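Local atomic coordinates of Pex protein (Anabaena sp. PCC 7120, PDB entry 2DQL), a protein that is associated with the cyanobacterial circadian clock and, as a member of the PadR-like family of winged-helix regulators, probably binds DNA to control transcription. Residues A[23-28]-A[100-105]; A[33-38]-A[86-91]. All coordinates share one frame; numbering follows the deposited sequence.

Both contacts join helix 20-31, or the loop that follows it, to the C-terminal part of the chain. Contact 1 packs the middle of that helix against helix 96-112. Contact 2 holds the loop, residues 33-38, to strand 86-91. This strand pairs with strand 72-77 as the two-stranded wing of a winged helix-turn-helix fold, and the next element in the chain is helix 96-112. The contact centres lie about 14 Å apart, and their nearest atoms are about 4 Å apart without touching. Contact 1 is buried and borders the second subunit. Contact 2 is partly buried and carries a phosphate ion, probably from the crystallisation liquor, hydrogen-bonded to Arg86, Thr39 and Arg82.

Contact 1 (A[23-28]-A[100-105]); sequences AICYIL and EDLARL
Cys25 and Leu28 of helix 20-31 meet Leu102 of helix 96-112 in a helix-helix packing of the PadR-like winged-helix fold. The two leucines touch tip to tip, with Leu28 CD1 3.5 Å from Leu102 CD1. The same Leu28 methyl also lies against Leu102 CB. Cys25 sits on the other helix's backbone: its CB is 3.2 Å from Leu102 O. SG is anti to the carbonyl carbon of Cys25 (chi1 -62°), which brings the sulfur beside Leu102 CB at 4.0 Å. Cys25 SG also lies 3.4 Å from Leu102 O. The contact is apolar apart from these approaches to the carbonyl. The short segments cross at -116°, and their axes come within 7.6 Å. The small residues Cys25 and Ala103 lie at the crossing, their CA atoms 5.1 Å apart. Further out, Trp106 touches both Cys25 and Tyr26, and Ala99 packs on Leu28. Ile24 and Ile27 pack on Ala62 of helix 56-68. Ile6 of the second subunit packs on Ile24 and Cys25, and Phe10 of that subunit packs on Leu105, so the contact borders the dimer interface. Within the chain, Cys25 SG lies 4.2 Å from Leu105 CB.

Contact 2 (A[33-38]-A[86-91]); sequences QGESYG and RRMYQV. With PO4 (phosphate ion), chain C.
Arg86 lays its side chain over one face of the Tyr37 ring, beside the wing of the winged-helix fold. From CB the chain runs out with CG anti to the backbone N (chi1 173°). CB and CG pass near the phosphate. CD sits over the ring in a CH-pi contact, 3.6 Å from the Tyr37 centroid. The chain bends at chi3 (-78°), and the guanidinium lies flat on the ring, planes 7° apart. CZ lies 3.8 Å from the Tyr37 centroid, a cation-pi contact. NE gives a nearly straight bond of 2.9 Å to phosphate O2, at the guanidinium edge. NH1 and NH2 stack over the Tyr37 hydroxyl without a hydrogen bond. Met88 SD approaches the same ring obliquely, a Met-aromatic contact. Two backbone bonds join Ser36 and Tyr89 as a single antiparallel bridge: Tyr89 N to Ser36 O is 2.8 Å and Ser36 N to Tyr89 O is 3.2 Å. Gln90 NE2 donates a hydrogen bond of 3.3 Å to Glu35 OE1, which is also hydrogen-bonded to Tyr75 OH of strand 72-77. A water links Gly38 N to Arg87 O. The loop joins helix 20-31 to helix 38-48, with Tyr37 as N-cap, and Tyr89 of strand 86-91 packs on helix 56-68.

Contact 1 (A[23-28]-A[100-105])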
ATOM      1  N   ALA A  23       8.869  -6.751  -4.551  1.00 15.78           N
ATOM      2  CA  ALA A  23       8.693  -8.186  -4.784  1.00 15.46           C
ATOM      3  C   ALA A  23       9.768  -8.738  -5.720  1.00 15.18           C
ATOM      4  O   ALA A  23      10.237  -9.863  -5.539  1.00 15.08           O
ATOM      5  CB  ALA A  23       7.312  -8.453  -5.363  1.00 15.05           C
ATOM      6  N   ILE A  24      10.149  -7.952  -6.722  1.00 14.91           N
ATOM      7  CA  ILE A  24      11.176  -8.384  -7.665  1.00 14.64           C
ATOM      8  C   ILE A  24      12.484  -8.654  -6.918  1.00 14.44           C
ATOM      9  O   ILE A  24      13.139  -9.671  -7.147  1.00 13.97           O
ATOM     10  CB  ILE A  24      11.414  -7.310  -8.749  1.00 14.75           C
ATOM     11  CG1 ILE A  24      10.211  -7.254  -9.699  1.00 14.98           C
ATOM     12  CG2 ILE A  24      12.706  -7.597  -9.507  1.00 15.31           C
ATOM     13  CD1 ILE A  24      10.252  -6.063 -10.663  1.00 15.63           C
ATOM     14  N   CYS A  25      12.857  -7.750  -6.018  1.00 14.17           N
ATOM     15  CA  CYS A  25      14.087  -7.914  -5.252  1.00 13.97           C
ATOM     16  C   CYS A  25      13.984  -9.088  -4.279  1.00 13.70           C
ATOM     17  O   CYS A  25      14.938  -9.850  -4.112  1.00 13.52           O
ATOM     18  CB  CYS A  25      14.411  -6.623  -4.498  1.00 15.02           C
ATOM     19  SG  CYS A  25      14.690  -5.226  -5.600  1.00 16.29           S
ATOM     20  N   TYR A  26      12.824  -9.236  -3.645  1.00 13.40           N
ATOM     21  CA  TYR A  26      12.606 -10.342  -2.715  1.00 13.14           C
ATOM     22  C   TYR A  26      12.718 -11.676  -3.459  1.00 12.84           C
ATOM     23  O   TYR A  26      13.382 -12.607  -2.999  1.00 12.20           O
ATOM     24  CB  TYR A  26      11.221 -10.238  -2.066  1.00 14.40           C
ATOM     25  CG  TYR A  26      10.735 -11.550  -1.487  1.00 14.52           C
ATOM     26  CD1 TYR A  26      11.387 -12.150  -0.413  1.00 15.13           C
ATOM     27  CD2 TYR A  26       9.665 -12.230  -2.072  1.00 15.48           C
ATOM     28  CE1 TYR A  26      10.993 -13.402   0.061  1.00 15.35           C
ATOM     29  CE2 TYR A  26       9.266 -13.477  -1.613  1.00 15.89           C
ATOM     30  CZ  TYR A  26       9.934 -14.059  -0.550  1.00 15.84           C
ATOM     31  OH  TYR A  26       9.557 -15.305  -0.119  1.00 17.24           O
ATOM     32  N   ILE A  27      12.069 -11.766  -4.613  1.00 12.71           N
ATOM     33  CA  ILE A  27      12.117 -12.999  -5.381  1.00 12.51           C
ATOM     34  C   ILE A  27      13.552 -13.365  -5.761  1.00 12.93           C
ATOM     35  O   ILE A  27      13.950 -14.519  -5.627  1.00 12.80           O
ATOM     36  CB  ILE A  27      11.213 -12.901  -6.631  1.00 12.58           C
ATOM     37  CG1 ILE A  27       9.752 -12.870  -6.173  1.00 13.30           C
ATOM     38  CG2 ILE A  27      11.453 -14.101  -7.574  1.00 12.71           C
ATOM     39  CD1 ILE A  27       8.762 -12.459  -7.238  1.00 14.18           C
ATOM     40  N   LEU A  28      14.333 -12.391  -6.220  1.00 13.00           N
ATOM     41  CA  LEU A  28      15.723 -12.677  -6.584  1.00 13.11           C
ATOM     42  C   LEU A  28      16.522 -13.099  -5.357  1.00 13.77           C
ATOM     43  O   LEU A  28      17.395 -13.963  -5.445  1.00 13.95           O
ATOM     44  CB  LEU A  28      16.367 -11.464  -7.250  1.00 13.29           C
ATOM     45  CG  LEU A  28      15.859 -11.200  -8.666  1.00 13.58           C
ATOM     46  CD1 LEU A  28      16.429  -9.888  -9.179  1.00 14.19           C
ATOM     47  CD2 LEU A  28      16.262 -12.354  -9.573  1.00 14.24           C
ATOM     48  N   GLU A 100      22.189 -10.111  -7.168  1.00 18.97           N
ATOM     49  CA  GLU A 100      22.720  -9.920  -5.826  1.00 19.80           C
ATOM     50  C   GLU A 100      22.584  -8.456  -5.411  1.00 19.94           C
ATOM     51  O   GLU A 100      22.312  -8.164  -4.245  1.00 19.53           O
ATOM     52  CB  GLU A 100      24.178 -10.394  -5.767  1.00 21.05           C
ATOM     53  CG  GLU A 100      24.285 -11.893  -6.044  1.00 23.28           C
ATOM     54  CD  GLU A 100      25.705 -12.408  -6.201  1.00 24.45           C
ATOM     55  OE1 GLU A 100      26.551 -11.689  -6.776  1.00 25.68           O
ATOM     56  OE2 GLU A 100      25.963 -13.552  -5.769  1.00 24.94           O
ATOM     57  N   ASP A 101      22.754  -7.540  -6.363  1.00 19.87           N
ATOM     58  CA  ASP A 101      22.619  -6.117  -6.056  1.00 20.59           C
ATOM     59  C   ASP A 101      21.170  -5.812  -5.678  1.00 20.27           C
ATOM     60  O   ASP A 101      20.902  -5.076  -4.723  1.00 19.98           O
ATOM     61  CB  ASP A 101      23.021  -5.245  -7.255  1.00 22.17           C
ATOM     62  CG  ASP A 101      24.513  -5.293  -7.547  1.00 23.88           C
ATOM     63  OD1 ASP A 101      25.314  -5.384  -6.592  1.00 25.43           O
ATOM     64  OD2 ASP A 101      24.888  -5.226  -8.737  1.00 26.43           O
ATOM     65  N   LEU A 102      20.233  -6.384  -6.431  1.00 19.51           N
ATOM     66  CA  LEU A 102      18.819  -6.168  -6.156  1.00 18.84           C
ATOM     67  C   LEU A 102      18.413  -6.853  -4.858  1.00 18.68           C
ATOM     68  O   LEU A 102      17.571  -6.348  -4.113  1.00 18.27           O
ATOM     69  CB  LEU A 102      17.972  -6.686  -7.324  1.00 18.94           C
ATOM     70  CG  LEU A 102      18.185  -5.920  -8.634  1.00 19.20           C
ATOM     71  CD1 LEU A 102      17.354  -6.537  -9.733  1.00 19.92           C
ATOM     72  CD2 LEU A 102      17.799  -4.457  -8.436  1.00 19.91           C
ATOM     73  N   ALA A 103      19.015  -8.004  -4.582  1.00 18.66           N
ATOM     74  CA  ALA A 103      18.708  -8.734  -3.360  1.00 19.59           C
ATOM     75  C   ALA A 103      19.111  -7.894  -2.149  1.00 20.22           C
ATOM     76  O   ALA A 103      18.434  -7.906  -1.120  1.00 20.53           O
ATOM     77  CB  ALA A 103      19.446 -10.070  -3.346  1.00 19.46           C
ATOM     78  N   ARG A 104      20.216  -7.166  -2.277  1.00 20.99           N
ATOM     79  CA  ARG A 104      20.687  -6.319  -1.189  1.00 21.83           C
ATOM     80  C   ARG A 104      19.665  -5.225  -0.894  1.00 21.76           C
ATOM     81  O   ARG A 104      19.489  -4.831   0.255  1.00 21.46           O
ATOM     82  CB  ARG A 104      22.046  -5.698  -1.534  1.00 23.27           C
ATOM     83  CG  ARG A 104      23.235  -6.623  -1.270  1.00 25.72           C
ATOM     84  CD  ARG A 104      24.565  -5.886  -1.434  1.00 27.84           C
ATOM     85  NE  ARG A 104      25.053  -5.888  -2.812  1.00 29.49           N
ATOM     86  CZ  ARG A 104      25.628  -6.935  -3.398  1.00 30.10           C
ATOM     87  NH1 ARG A 104      25.791  -8.069  -2.729  1.00 30.62           N
ATOM     88  NH2 ARG A 104      26.044  -6.849  -4.655  1.00 30.90           N
ATOM     89  N   LEU A 105      18.989  -4.742  -1.931  1.00 21.37           N
ATOM     90  CA  LEU A 105      17.970  -3.712  -1.739  1.00 21.40           C
ATOM     91  C   LEU A 105      16.844  -4.275  -0.875  1.00 21.39           C
ATOM     92  O   LEU A 105      16.299  -3.580  -0.016  1.00 21.42           O
ATOM     93  CB  LEU A 105      17.420  -3.236  -3.087  1.00 21.26           C
ATOM     94  CG  LEU A 105      18.424  -2.537  -4.011  1.00 21.54           C
ATOM     95  CD1 LEU A 105      17.727  -2.081  -5.293  1.00 20.92           C
ATOM     96  CD2 LEU A 105      19.043  -1.341  -3.280  1.00 21.88           C
TER

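Contact 2 (A[33-38]-A[86-91])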
ATOM      1  N   GLN A  33      19.264 -18.339  -3.467  1.00 14.55           N
ATOM      2  CA  GLN A  33      19.482 -19.397  -2.486  1.00 15.48           C
ATOM      3  C   GLN A  33      19.217 -20.766  -3.095  1.00 15.62           C
ATOM      4  O   GLN A  33      19.643 -21.796  -2.561  1.00 16.04           O
ATOM      5  CB  GLN A  33      18.552 -19.207  -1.291  1.00 16.13           C
ATOM      6  CG  GLN A  33      18.753 -17.916  -0.532  1.00 18.18           C
ATOM      7  CD  GLN A  33      17.735 -17.756   0.582  1.00 18.56           C
ATOM      8  OE1 GLN A  33      17.392 -18.720   1.265  1.00 19.83           O
ATOM      9  NE2 GLN A  33      17.252 -16.536   0.775  1.00 20.36           N
ATOM     10  N   GLY A  34      18.507 -20.770  -4.218  1.00 15.30           N
ATOM     11  CA  GLY A  34      18.179 -22.011  -4.895  1.00 15.21           C
ATOM     12  C   GLY A  34      16.836 -21.878  -5.580  1.00 15.67           C
ATOM     13  O   GLY A  34      16.042 -20.991  -5.241  1.00 15.33           O
ATOM     14  N   GLU A  35      16.573 -22.762  -6.537  1.00 15.96           N
ATOM     15  CA  GLU A  35      15.328 -22.734  -7.291  1.00 16.53           C
ATOM     16  C   GLU A  35      14.108 -22.739  -6.397  1.00 16.49           C
ATOM     17  O   GLU A  35      14.101 -23.349  -5.327  1.00 16.37           O
ATOM     18  CB  GLU A  35      15.254 -23.926  -8.253  1.00 17.81           C
ATOM     19  CG  GLU A  35      15.295 -25.281  -7.570  1.00 20.27           C
ATOM     20  CD  GLU A  35      14.979 -26.419  -8.519  1.00 21.82           C
ATOM     21  OE1 GLU A  35      15.170 -26.244  -9.740  1.00 23.28           O
ATOM     22  OE2 GLU A  35      14.552 -27.493  -8.043  1.00 23.78           O
ATOM     23  N   SER A  36      13.068 -22.048  -6.841  1.00 16.03           N
ATOM     24  CA  SER A  36      11.841 -21.987  -6.071  1.00 15.97           C
ATOM     25  C   SER A  36      10.662 -21.963  -7.021  1.00 16.27           C
ATOM     26  O   SER A  36      10.824 -22.083  -8.236  1.00 15.82           O
ATOM     27  CB  SER A  36      11.833 -20.743  -5.177  1.00 16.27           C
ATOM     28  OG  SER A  36      10.770 -20.806  -4.239  1.00 16.40           O
ATOM     29  N   TYR A  37       9.472 -21.800  -6.461  1.00 16.23           N
ATOM     30  CA  TYR A  37       8.258 -21.772  -7.255  1.00 16.71           C
ATOM     31  C   TYR A  37       7.259 -20.800  -6.638  1.00 16.94           C
ATOM     32  O   TYR A  37       7.388 -20.434  -5.475  1.00 16.89           O
ATOM     33  CB  TYR A  37       7.668 -23.188  -7.366  1.00 17.12           C
ATOM     34  CG  TYR A  37       7.463 -23.922  -6.056  1.00 17.93           C
ATOM     35  CD1 TYR A  37       6.182 -24.099  -5.525  1.00 18.41           C
ATOM     36  CD2 TYR A  37       8.541 -24.477  -5.367  1.00 18.39           C
ATOM     37  CE1 TYR A  37       5.983 -24.814  -4.340  1.00 19.03           C
ATOM     38  CE2 TYR A  37       8.351 -25.192  -4.184  1.00 19.38           C
ATOM     39  CZ  TYR A  37       7.071 -25.358  -3.679  1.00 19.77           C
ATOM     40  OH  TYR A  37       6.884 -26.081  -2.517  1.00 21.04           O
ATOM     41  N   GLY A  38       6.273 -20.390  -7.430  1.00 17.11           N
ATOM     42  CA  GLY A  38       5.281 -19.424  -6.978  1.00 17.60           C
ATOM     43  C   GLY A  38       4.685 -19.574  -5.590  1.00 18.19           C
ATOM     44  O   GLY A  38       4.800 -18.675  -4.751  1.00 18.02           O
ATOM     45  N   ARG A  86       5.306 -29.117 -11.467  1.00 22.39           N
ATOM     46  CA  ARG A  86       5.513 -27.851 -10.779  1.00 21.94           C
ATOM     47  C   ARG A  86       6.406 -26.930 -11.606  1.00 21.53           C
ATOM     48  O   ARG A  86       7.435 -27.354 -12.120  1.00 21.25           O
ATOM     49  CB  ARG A  86       6.144 -28.138  -9.411  1.00 22.30           C
ATOM     50  CG  ARG A  86       6.584 -26.928  -8.618  1.00 22.25           C
ATOM     51  CD  ARG A  86       7.062 -27.359  -7.235  1.00 22.78           C
ATOM     52  NE  ARG A  86       5.943 -27.641  -6.341  1.00 23.06           N
ATOM     53  CZ  ARG A  86       6.062 -28.217  -5.149  1.00 23.54           C
ATOM     54  NH1 ARG A  86       7.256 -28.587  -4.703  1.00 23.83           N
ATOM     55  NH2 ARG A  86       4.987 -28.412  -4.396  1.00 23.98           N
ATOM     56  N   ARG A  87       6.008 -25.669 -11.743  1.00 20.98           N
ATOM     57  CA  ARG A  87       6.802 -24.712 -12.506  1.00 20.15           C
ATOM     58  C   ARG A  87       7.868 -24.103 -11.591  1.00 20.01           C
ATOM     59  O   ARG A  87       7.545 -23.389 -10.640  1.00 19.74           O
ATOM     60  CB  ARG A  87       5.903 -23.610 -13.067  1.00 20.90           C
ATOM     61  CG  ARG A  87       6.582 -22.681 -14.065  1.00 21.58           C
ATOM     62  CD  ARG A  87       6.937 -23.413 -15.349  1.00 23.89           C
ATOM     63  NE  ARG A  87       7.487 -22.524 -16.372  1.00 24.29           N
ATOM     64  CZ  ARG A  87       8.071 -22.954 -17.488  1.00 25.03           C
ATOM     65  NH1 ARG A  87       8.180 -24.252 -17.723  1.00 25.58           N
ATOM     66  NH2 ARG A  87       8.549 -22.088 -18.371  1.00 25.76           N
ATOM     67  N   MET A  88       9.131 -24.393 -11.891  1.00 18.96           N
ATOM     68  CA  MET A  88      10.257 -23.906 -11.099  1.00 18.32           C
ATOM     69  C   MET A  88      10.990 -22.751 -11.768  1.00 18.07           C
ATOM     70  O   MET A  88      11.020 -22.643 -12.990  1.00 18.27           O
ATOM     71  CB  MET A  88      11.253 -25.041 -10.868  1.00 18.44           C
ATOM     72  CG  MET A  88      10.662 -26.292 -10.232  1.00 18.52           C
ATOM     73  SD  MET A  88      10.118 -26.048  -8.535  1.00 19.29           S
ATOM     74  CE  MET A  88      11.628 -25.515  -7.767  1.00 18.15           C
ATOM     75  N   TYR A  89      11.602 -21.899 -10.952  1.00 16.60           N
ATOM     76  CA  TYR A  89      12.347 -20.753 -11.453  1.00 16.44           C
ATOM     77  C   TYR A  89      13.760 -20.747 -10.884  1.00 16.49           C
ATOM     78  O   TYR A  89      13.969 -21.147  -9.744  1.00 16.48           O
ATOM     79  CB  TYR A  89      11.649 -19.452 -11.044  1.00 15.62           C
ATOM     80  CG  TYR A  89      10.258 -19.315 -11.611  1.00 15.69           C
ATOM     81  CD1 TYR A  89      10.061 -18.890 -12.922  1.00 15.76           C
ATOM     82  CD2 TYR A  89       9.138 -19.658 -10.850  1.00 15.82           C
ATOM     83  CE1 TYR A  89       8.774 -18.813 -13.468  1.00 15.68           C
ATOM     84  CE2 TYR A  89       7.848 -19.587 -11.388  1.00 16.14           C
ATOM     85  CZ  TYR A  89       7.678 -19.165 -12.697  1.00 15.92           C
ATOM     86  OH  TYR A  89       6.408 -19.117 -13.241  1.00 16.27           O
ATOM     87  N   GLN A  90      14.714 -20.283 -11.686  1.00 17.09           N
ATOM     88  CA  GLN A  90      16.116 -20.185 -11.268  1.00 17.69           C
ATOM     89  C   GLN A  90      16.659 -18.869 -11.791  1.00 17.39           C
ATOM     90  O   GLN A  90      16.231 -18.395 -12.834  1.00 16.94           O
ATOM     91  CB  GLN A  90      16.972 -21.298 -11.882  1.00 18.98           C
ATOM     92  CG  GLN A  90      16.609 -22.701 -11.489  1.00 20.90           C
ATOM     93  CD  GLN A  90      17.680 -23.699 -11.913  1.00 21.97           C
ATOM     94  OE1 GLN A  90      18.427 -23.466 -12.870  1.00 23.40           O
ATOM     95  NE2 GLN A  90      17.746 -24.818 -11.210  1.00 22.55           N
ATOM     96  N   VAL A  91      17.606 -18.272 -11.083  1.00 16.86           N
ATOM     97  CA  VAL A  91      18.178 -17.030 -11.578  1.00 17.51           C
ATOM     98  C   VAL A  91      19.008 -17.388 -12.809  1.00 17.34           C
ATOM     99  O   VAL A  91      19.646 -18.440 -12.840  1.00 17.32           O
ATOM    100  CB  VAL A  91      19.120 -16.380 -10.548  1.00 17.90           C
ATOM    101  CG1 VAL A  91      19.696 -15.098 -11.119  1.00 18.58           C
ATOM    102  CG2 VAL A  91      18.377 -16.098  -9.268  1.00 19.16           C
TER
HETATM  103  P   PO4 C 201       2.495 -25.745  -7.118  0.75 31.12           P
HETATM  104  O1  PO4 C 201       2.463 -25.138  -5.764  0.75 31.19           O
HETATM  105  O2  PO4 C 201       3.211 -27.043  -7.050  0.75 30.95           O
HETATM  106  O3  PO4 C 201       1.117 -25.981  -7.609  0.75 31.42           O
HETATM  107  O4  PO4 C 201       3.202 -24.838  -8.068  0.75 31.45           O
HETATM  108  O   HOH W   1       5.591 -21.872  -9.761  1.00 17.63           O